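Local atomic coordinates of nitrilotriacetate monooxygenase (Burkholderia pseudomallei, PDB entry 3SDO), a protein that probably acts as an FMN-dependent monooxygenase of the NtaA/SnaA/DszA family, inserting oxygen into an organic substrate such as nitrilotriacetate. Residues V14-A19 with D40-R45; D44-A49 with V88-I93. One frame throughout, in Å; residues are numbered along the deposited sequence.

From the N terminus, the chain runs up strand 11-15, leaves its end through residues 16-19 and, after a long and mostly irregular excursion, returns in helix 39-51. Interaction 1 closes this loop by laying the first half of the helix against the strand's exit. The chain then passes through strand 56-59 and helix 79-88, and interaction 2 closes a second loop, bringing residues 88-93 back to the next turns of the same helix. The two loops follow one another and meet at Asp44 and Arg45, which belong to both contacts. Packing of Val14 CG1 on Ala49 CB and of Val43 on Leu89 joins them, so that helix 39-51 ties the first strand to the loop before strand 94-100.

Interaction 1 of 2, residues V14-A19 with D40-R45; sequences VLIQGA and DFYVDR
Ile16 lays its CG2 methyl against the Tyr42 ring, 3.7 Å from CD2 and a little farther from CE2, the two side chains running past one another in opposite senses. That methyl stands anti to the backbone N, while the other branch ends at CD1 near Arg45 CB on the next turn of the helix. The tyrosine ring also has the Ile16 carbonyl at its edge, with O 3.6 Å from CE2 and near the ring plane. Its CG lies beside the backbone N (chi1 -71°), and the ring extends until OH comes within 3.3 Å of Gly18 CA. This approach is close, made to a residue without a side chain whose phi is positive, at 51°. The hydroxyl's hydrogen-bond partner is Ser36 O.

Phe41 meets the same glycine at its carbonyl oxygen. Its CG is anti to the backbone N (chi1 178°), and CE2 meets Gly18 O edge-on at 3.3 Å, an arrangement in which the carbonyl oxygen faces the slightly positive ring rim. Thr401 OG1 supplies that oxygen with a hydrogen bond. One face of the phenylalanine carries Arg45 CG, 3.7 Å above the ring plane and displaced toward the rim; farther out, NE and NH1 of this arginine both grip Asp44 OD2, and its NH2 forms a salt bridge with Asp406.

The Tyr42 side chain is about 9 Å from that of Asp61, a predicted FMN-binding residue. In this luciferase-like TIM barrel, the buried contact packs helix 39-51 against the loop that leaves the carboxyl end of strand 11-15, which lies between strands 56-59 and 393-396, with helices 71-74 and 79-88 also touching Tyr42.

Interaction 2 of 2, residues D44-A49 with V88-I93; sequences DRARRA and VLTSKI
Residues 44-49 of helix 39-51 come closest to the irregular segment 88-93 at Arg47 and Thr90, whose CA atoms are 6.6 Å apart. Here Arg47 reaches across to the Leu89 carbonyl. Its chain is extended from CG to NE (chi2 176°, chi3 169°), and the NE-NH2 side of the guanidinium holds this single oxygen through both nitrogens. NE lies 2.9 Å from Leu89 O in the straighter bond, with an N-H...O angle of 154°; NH2 gives the longer one, 3.2 Å from the same Leu89 O and on a lone pair. The oxygen sits at the edge of the guanidinium, close to its plane, a pairing that limits rotation of the group. NH2 also passes 3.6 Å from Leu89 CB, where the two side chains cross obliquely.

In this TIM-barrel fold, 88-93 is the loop leading from helix 79-88 into strand 94-100, packing beside helix 39-51. Deeper in, the surface becomes apolar. Ile93, with CG1 anti to the backbone N, sends CD1 in to meet Ala49 CB at 3.8 Å and Ala46 O at the same separation. Between this buried end and the arginine, Thr90 CG2 lies 4.3 Å from Ala46 CB and about as far from Arg47 CG; its hydroxyl is hydrogen-bonded to Leu86 O and Arg123. Glu50, next along the helix, accepts from the backbone N of Ser91, Lys92 and Ile93 with OE2, while Leu89 packs on Val88 of the second subunit.

Interaction 1 of 2, residues V14-A19 with D40-R45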
ATOM      1  N   VAL A  14       3.319  -9.193 -15.759  1.00 17.58           N
ATOM      2  CA  VAL A  14       3.395 -10.412 -14.946  1.00 17.93           C
ATOM      3  C   VAL A  14       2.606 -10.252 -13.653  1.00 18.37           C
ATOM      4  O   VAL A  14       2.821  -9.305 -12.868  1.00 17.73           O
ATOM      5  CB  VAL A  14       4.873 -10.863 -14.694  1.00 17.14           C
ATOM      6  CG1 VAL A  14       5.677  -9.786 -13.979  1.00 18.14           C
ATOM      7  CG2 VAL A  14       4.922 -12.144 -13.950  1.00 16.54           C
ATOM      8  N   LEU A  15       1.642 -11.154 -13.492  1.00 20.17           N
ATOM      9  CA  LEU A  15       0.908 -11.320 -12.251  1.00 21.32           C
ATOM     10  C   LEU A  15       1.836 -11.994 -11.265  1.00 21.82           C
ATOM     11  O   LEU A  15       2.220 -13.154 -11.463  1.00 23.16           O
ATOM     12  CB  LEU A  15      -0.333 -12.198 -12.456  1.00 22.42           C
ATOM     13  CG  LEU A  15      -0.996 -12.727 -11.154  1.00 24.85           C
ATOM     14  CD1 LEU A  15      -1.548 -11.550 -10.355  1.00 24.55           C
ATOM     15  CD2 LEU A  15      -2.089 -13.803 -11.389  1.00 28.46           C
ATOM     16  N   ILE A  16       2.209 -11.307 -10.193  1.00 21.82           N
ATOM     17  CA  ILE A  16       3.025 -11.964  -9.179  1.00 21.83           C
ATOM     18  C   ILE A  16       2.120 -12.355  -8.024  1.00 22.27           C
ATOM     19  O   ILE A  16       1.905 -11.581  -7.093  1.00 23.33           O
ATOM     20  CB  ILE A  16       4.198 -11.094  -8.735  1.00 21.94           C
ATOM     21  CG1 ILE A  16       4.943 -10.560  -9.959  1.00 21.65           C
ATOM     22  CG2 ILE A  16       5.128 -11.893  -7.856  1.00 21.93           C
ATOM     23  CD1 ILE A  16       6.139  -9.701  -9.613  1.00 20.39           C
ATOM     24  N   GLN A  17       1.551 -13.556  -8.124  1.00 22.12           N
ATOM     25  CA  GLN A  17       0.634 -14.081  -7.139  1.00 21.51           C
ATOM     26  C   GLN A  17       1.419 -14.930  -6.134  1.00 21.44           C
ATOM     27  O   GLN A  17       1.174 -16.117  -5.989  1.00 21.25           O
ATOM     28  CB  GLN A  17      -0.428 -14.925  -7.834  1.00 22.22           C
ATOM     29  CG  GLN A  17      -1.658 -15.244  -7.017  1.00 23.08           C
ATOM     30  CD  GLN A  17      -2.630 -14.079  -6.922  1.00 25.43           C
ATOM     31  OE1 GLN A  17      -2.222 -12.923  -6.916  1.00 25.41           O
ATOM     32  NE2 GLN A  17      -3.925 -14.387  -6.792  1.00 25.65           N
ATOM     33  N   GLY A  18       2.353 -14.290  -5.434  1.00 19.92           N
ATOM     34  CA  GLY A  18       3.204 -14.974  -4.485  1.00 19.62           C
ATOM     35  C   GLY A  18       3.835 -16.181  -5.128  1.00 18.62           C
ATOM     36  O   GLY A  18       4.416 -16.085  -6.213  1.00 18.22           O
ATOM     37  N   ALA A  19       3.634 -17.327  -4.504  1.00 18.49           N
ATOM     38  CA  ALA A  19       4.178 -18.601  -4.980  1.00 18.73           C
ATOM     39  C   ALA A  19       3.786 -18.966  -6.393  1.00 18.81           C
ATOM     40  O   ALA A  19       4.557 -19.633  -7.089  1.00 19.79           O
ATOM     41  CB  ALA A  19       3.794 -19.747  -4.024  1.00 18.82           C
ATOM     42  N   ASP A  40      11.478 -10.328  -0.127  1.00 17.86           N
ATOM     43  CA  ASP A  40      12.616 -10.509  -1.013  1.00 19.04           C
ATOM     44  C   ASP A  40      12.294 -11.379  -2.241  1.00 19.03           C
ATOM     45  O   ASP A  40      12.858 -11.172  -3.307  1.00 18.81           O
ATOM     46  CB  ASP A  40      13.782 -11.125  -0.268  1.00 20.21           C
ATOM     47  CG  ASP A  40      14.440 -10.161   0.721  1.00 23.54           C
ATOM     48  OD1 ASP A  40      14.173  -8.933   0.721  1.00 25.50           O
ATOM     49  OD2 ASP A  40      15.214 -10.685   1.518  1.00 28.95           O
ATOM     50  N   PHE A  41      11.416 -12.356  -2.081  1.00 19.26           N
ATOM     51  CA  PHE A  41      10.929 -13.125  -3.237  1.00 18.58           C
ATOM     52  C   PHE A  41      10.246 -12.252  -4.275  1.00 17.89           C
ATOM     53  O   PHE A  41      10.555 -12.376  -5.483  1.00 18.15           O
ATOM     54  CB  PHE A  41       9.989 -14.226  -2.781  1.00 19.35           C
ATOM     55  CG  PHE A  41       9.402 -15.032  -3.911  1.00 18.17           C
ATOM     56  CD1 PHE A  41      10.164 -15.984  -4.559  1.00 19.71           C
ATOM     57  CD2 PHE A  41       8.099 -14.822  -4.320  1.00 18.25           C
ATOM     58  CE1 PHE A  41       9.619 -16.751  -5.595  1.00 22.29           C
ATOM     59  CE2 PHE A  41       7.549 -15.594  -5.341  1.00 18.50           C
ATOM     60  CZ  PHE A  41       8.310 -16.544  -5.977  1.00 19.44           C
ATOM     61  N   TYR A  42       9.332 -11.368  -3.850  1.00 17.55           N
ATOM     62  CA  TYR A  42       8.723 -10.425  -4.787  1.00 16.91           C
ATOM     63  C   TYR A  42       9.764  -9.518  -5.491  1.00 16.85           C
ATOM     64  O   TYR A  42       9.633  -9.266  -6.683  1.00 16.64           O
ATOM     65  CB  TYR A  42       7.647  -9.548  -4.135  1.00 17.44           C
ATOM     66  CG  TYR A  42       6.362 -10.268  -3.780  1.00 17.10           C
ATOM     67  CD1 TYR A  42       6.261 -10.972  -2.585  1.00 18.83           C
ATOM     68  CD2 TYR A  42       5.254 -10.220  -4.599  1.00 17.36           C
ATOM     69  CE1 TYR A  42       5.115 -11.623  -2.231  1.00 17.59           C
ATOM     70  CE2 TYR A  42       4.079 -10.884  -4.247  1.00 16.66           C
ATOM     71  CZ  TYR A  42       4.014 -11.554  -3.052  1.00 17.46           C
ATOM     72  OH  TYR A  42       2.868 -12.209  -2.685  1.00 18.65           O
ATOM     73  N   VAL A  43      10.797  -9.077  -4.767  1.00 16.34           N
ATOM     74  CA  VAL A  43      11.856  -8.267  -5.359  1.00 15.97           C
ATOM     75  C   VAL A  43      12.615  -9.052  -6.445  1.00 16.04           C
ATOM     76  O   VAL A  43      12.865  -8.552  -7.533  1.00 15.33           O
ATOM     77  CB  VAL A  43      12.876  -7.750  -4.317  1.00 16.51           C
ATOM     78  CG1 VAL A  43      14.008  -6.970  -5.042  1.00 15.64           C
ATOM     79  CG2 VAL A  43      12.195  -6.856  -3.246  1.00 15.68           C
ATOM     80  N   ASP A  44      12.976 -10.278  -6.131  1.00 15.75           N
ATOM     81  CA  ASP A  44      13.663 -11.140  -7.084  1.00 17.04           C
ATOM     82  C   ASP A  44      12.850 -11.360  -8.368  1.00 17.17           C
ATOM     83  O   ASP A  44      13.369 -11.169  -9.480  1.00 16.92           O
ATOM     84  CB  ASP A  44      13.996 -12.468  -6.420  1.00 17.82           C
ATOM     85  CG  ASP A  44      14.579 -13.475  -7.383  1.00 20.22           C
ATOM     86  OD1 ASP A  44      15.803 -13.606  -7.411  1.00 25.22           O
ATOM     87  OD2 ASP A  44      13.821 -14.120  -8.121  1.00 19.87           O
ATOM     88  N   ARG A  45      11.567 -11.685  -8.210  1.00 17.00           N
ATOM     89  CA  ARG A  45      10.682 -11.882  -9.347  1.00 17.16           C
ATOM     90  C   ARG A  45      10.419 -10.589 -10.128  1.00 17.48           C
ATOM     91  O   ARG A  45      10.432 -10.603 -11.354  1.00 17.66           O
ATOM     92  CB  ARG A  45       9.383 -12.523  -8.910  1.00 16.68           C
ATOM     93  CG  ARG A  45       9.538 -13.889  -8.236  1.00 15.39           C
ATOM     94  CD  ARG A  45       9.987 -14.964  -9.174  1.00 15.71           C
ATOM     95  NE  ARG A  45      11.434 -14.972  -9.392  1.00 16.44           N
ATOM     96  CZ  ARG A  45      12.067 -15.740 -10.270  1.00 18.37           C
ATOM     97  NH1 ARG A  45      13.395 -15.662 -10.379  1.00 19.19           N
ATOM     98  NH2 ARG A  45      11.394 -16.598 -11.025  1.00 20.58           N
TER

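Interaction 2 of 2, residues D44-A49 with V88-I93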
ATOM      1  N   ASP A  44      12.976 -10.278  -6.131  1.00 15.75           N
ATOM      2  CA  ASP A  44      13.663 -11.140  -7.084  1.00 17.04           C
ATOM      3  C   ASP A  44      12.850 -11.360  -8.368  1.00 17.17           C
ATOM      4  O   ASP A  44      13.369 -11.169  -9.480  1.00 16.92           O
ATOM      5  CB  ASP A  44      13.996 -12.468  -6.420  1.00 17.82           C
ATOM      6  CG  ASP A  44      14.579 -13.475  -7.383  1.00 20.22           C
ATOM      7  OD1 ASP A  44      15.803 -13.606  -7.411  1.00 25.22           O
ATOM      8  OD2 ASP A  44      13.821 -14.120  -8.121  1.00 19.87           O
ATOM      9  N   ARG A  45      11.567 -11.685  -8.210  1.00 17.00           N
ATOM     10  CA  ARG A  45      10.682 -11.882  -9.347  1.00 17.16           C
ATOM     11  C   ARG A  45      10.419 -10.589 -10.128  1.00 17.48           C
ATOM     12  O   ARG A  45      10.432 -10.603 -11.354  1.00 17.66           O
ATOM     13  CB  ARG A  45       9.383 -12.523  -8.910  1.00 16.68           C
ATOM     14  CG  ARG A  45       9.538 -13.889  -8.236  1.00 15.39           C
ATOM     15  CD  ARG A  45       9.987 -14.964  -9.174  1.00 15.71           C
ATOM     16  NE  ARG A  45      11.434 -14.972  -9.392  1.00 16.44           N
ATOM     17  CZ  ARG A  45      12.067 -15.740 -10.270  1.00 18.37           C
ATOM     18  NH1 ARG A  45      13.395 -15.662 -10.379  1.00 19.19           N
ATOM     19  NH2 ARG A  45      11.394 -16.598 -11.025  1.00 20.58           N
ATOM     20  N   ALA A  46      10.198  -9.471  -9.440  1.00 17.90           N
ATOM     21  CA  ALA A  46      10.014  -8.193 -10.136  1.00 18.01           C
ATOM     22  C   ALA A  46      11.257  -7.830 -10.947  1.00 18.08           C
ATOM     23  O   ALA A  46      11.137  -7.389 -12.093  1.00 17.84           O
ATOM     24  CB  ALA A  46       9.633  -7.050  -9.151  1.00 17.68           C
ATOM     25  N   ARG A  47      12.441  -8.049 -10.369  1.00 18.41           N
ATOM     26  CA  ARG A  47      13.709  -7.748 -11.065  1.00 18.56           C
ATOM     27  C   ARG A  47      13.965  -8.670 -12.244  1.00 18.66           C
ATOM     28  O   ARG A  47      14.408  -8.235 -13.291  1.00 18.50           O
ATOM     29  CB  ARG A  47      14.889  -7.787 -10.095  1.00 18.33           C
ATOM     30  CG  ARG A  47      14.902  -6.570  -9.182  1.00 18.85           C
ATOM     31  CD  ARG A  47      15.997  -6.673  -8.168  1.00 20.10           C
ATOM     32  NE  ARG A  47      16.215  -5.420  -7.447  1.00 19.95           N
ATOM     33  CZ  ARG A  47      16.976  -5.323  -6.367  1.00 25.09           C
ATOM     34  NH1 ARG A  47      17.563  -6.416  -5.852  1.00 26.22           N
ATOM     35  NH2 ARG A  47      17.175  -4.140  -5.804  1.00 25.68           N
ATOM     36  N   ARG A  48      13.635  -9.939 -12.069  1.00 19.04           N
ATOM     37  CA  ARG A  48      13.725 -10.932 -13.137  1.00 18.80           C
ATOM     38  C   ARG A  48      12.877 -10.501 -14.326  1.00 18.18           C
ATOM     39  O   ARG A  48      13.339 -10.522 -15.473  1.00 18.73           O
ATOM     40  CB  ARG A  48      13.243 -12.287 -12.611  1.00 18.89           C
ATOM     41  CG  ARG A  48      13.633 -13.483 -13.446  1.00 19.66           C
ATOM     42  CD  ARG A  48      15.100 -13.798 -13.284  1.00 23.47           C
ATOM     43  NE  ARG A  48      15.419 -15.164 -13.672  1.00 26.27           N
ATOM     44  CZ  ARG A  48      15.788 -15.556 -14.889  1.00 26.14           C
ATOM     45  NH1 ARG A  48      15.913 -14.696 -15.890  1.00 27.33           N
ATOM     46  NH2 ARG A  48      16.071 -16.823 -15.088  1.00 27.06           N
ATOM     47  N   ALA A  49      11.636 -10.108 -14.058  1.00 17.35           N
ATOM     48  CA  ALA A  49      10.749  -9.632 -15.113  1.00 16.86           C
ATOM     49  C   ALA A  49      11.263  -8.332 -15.755  1.00 16.04           C
ATOM     50  O   ALA A  49      11.296  -8.210 -16.980  1.00 14.79           O
ATOM     51  CB  ALA A  49       9.313  -9.447 -14.570  1.00 15.47           C
ATOM     52  N   VAL A  88      11.183   1.227  -5.357  1.00 18.55           N
ATOM     53  CA  VAL A  88      12.444   1.786  -4.950  1.00 20.14           C
ATOM     54  C   VAL A  88      13.615   0.782  -5.181  1.00 19.26           C
ATOM     55  O   VAL A  88      14.803   1.147  -5.183  1.00 19.23           O
ATOM     56  CB  VAL A  88      12.205   2.272  -3.464  1.00 21.60           C
ATOM     57  CG1 VAL A  88      13.178   1.689  -2.510  1.00 22.49           C
ATOM     58  CG2 VAL A  88      12.028   3.774  -3.436  1.00 24.45           C
ATOM     59  N   LEU A  89      13.273  -0.477  -5.421  1.00 17.84           N
ATOM     60  CA  LEU A  89      14.252  -1.503  -5.714  1.00 18.05           C
ATOM     61  C   LEU A  89      14.226  -1.883  -7.190  1.00 17.79           C
ATOM     62  O   LEU A  89      14.871  -2.834  -7.585  1.00 17.55           O
ATOM     63  CB  LEU A  89      14.020  -2.747  -4.830  1.00 18.04           C
ATOM     64  CG  LEU A  89      14.112  -2.490  -3.321  1.00 19.78           C
ATOM     65  CD1 LEU A  89      13.710  -3.718  -2.498  1.00 19.02           C
ATOM     66  CD2 LEU A  89      15.580  -1.993  -2.904  1.00 18.52           C
ATOM     67  N   THR A  90      13.481  -1.133  -7.995  1.00 17.45           N
ATOM     68  CA  THR A  90      13.424  -1.344  -9.423  1.00 18.13           C
ATOM     69  C   THR A  90      13.606   0.027 -10.061  1.00 19.70           C
ATOM     70  O   THR A  90      13.812   1.014  -9.361  1.00 20.17           O
ATOM     71  CB  THR A  90      12.081  -1.997  -9.858  1.00 17.45           C
ATOM     72  OG1 THR A  90      10.956  -1.203  -9.418  1.00 16.89           O
ATOM     73  CG2 THR A  90      11.951  -3.431  -9.315  1.00 17.11           C
ATOM     74  N   SER A  91      13.523   0.104 -11.379  1.00 20.97           N
ATOM     75  CA  SER A  91      13.664   1.391 -12.056  1.00 22.27           C
ATOM     76  C   SER A  91      12.714   1.634 -13.245  1.00 22.15           C
ATOM     77  O   SER A  91      12.366   2.785 -13.511  1.00 22.51           O
ATOM     78  CB  SER A  91      15.122   1.581 -12.489  1.00 22.89           C
ATOM     79  OG  SER A  91      15.531   0.516 -13.309  1.00 24.31           O
ATOM     80  N   LYS A  92      12.304   0.589 -13.960  1.00 21.55           N
ATOM     81  CA  LYS A  92      11.520   0.767 -15.201  1.00 21.32           C
ATOM     82  C   LYS A  92      10.170   0.094 -15.143  1.00 19.82           C
ATOM     83  O   LYS A  92       9.205   0.577 -15.750  1.00 19.36           O
ATOM     84  CB  LYS A  92      12.210   0.122 -16.413  1.00 22.63           C
ATOM     85  CG  LYS A  92      13.508   0.656 -16.848  1.00 27.43           C
ATOM     86  CD  LYS A  92      13.924  -0.001 -18.213  1.00 28.98           C
ATOM     87  CE  LYS A  92      13.121   0.594 -19.412  1.00 32.06           C
ATOM     88  NZ  LYS A  92      13.791   0.476 -20.771  1.00 32.49           N
ATOM     89  N   ILE A  93      10.109  -1.069 -14.500  1.00 18.24           N
ATOM     90  CA  ILE A  93       8.917  -1.895 -14.575  1.00 17.08           C
ATOM     91  C   ILE A  93       7.695  -1.188 -13.961  1.00 16.49           C
ATOM     92  O   ILE A  93       7.783  -0.534 -12.916  1.00 17.39           O
ATOM     93  CB  ILE A  93       9.149  -3.281 -13.980  1.00 16.71           C
ATOM     94  CG1 ILE A  93       8.033  -4.256 -14.384  1.00 16.64           C
ATOM     95  CG2 ILE A  93       9.254  -3.210 -12.446  1.00 16.70           C
ATOM     96  CD1 ILE A  93       8.418  -5.743 -14.188  1.00 17.64           C
TER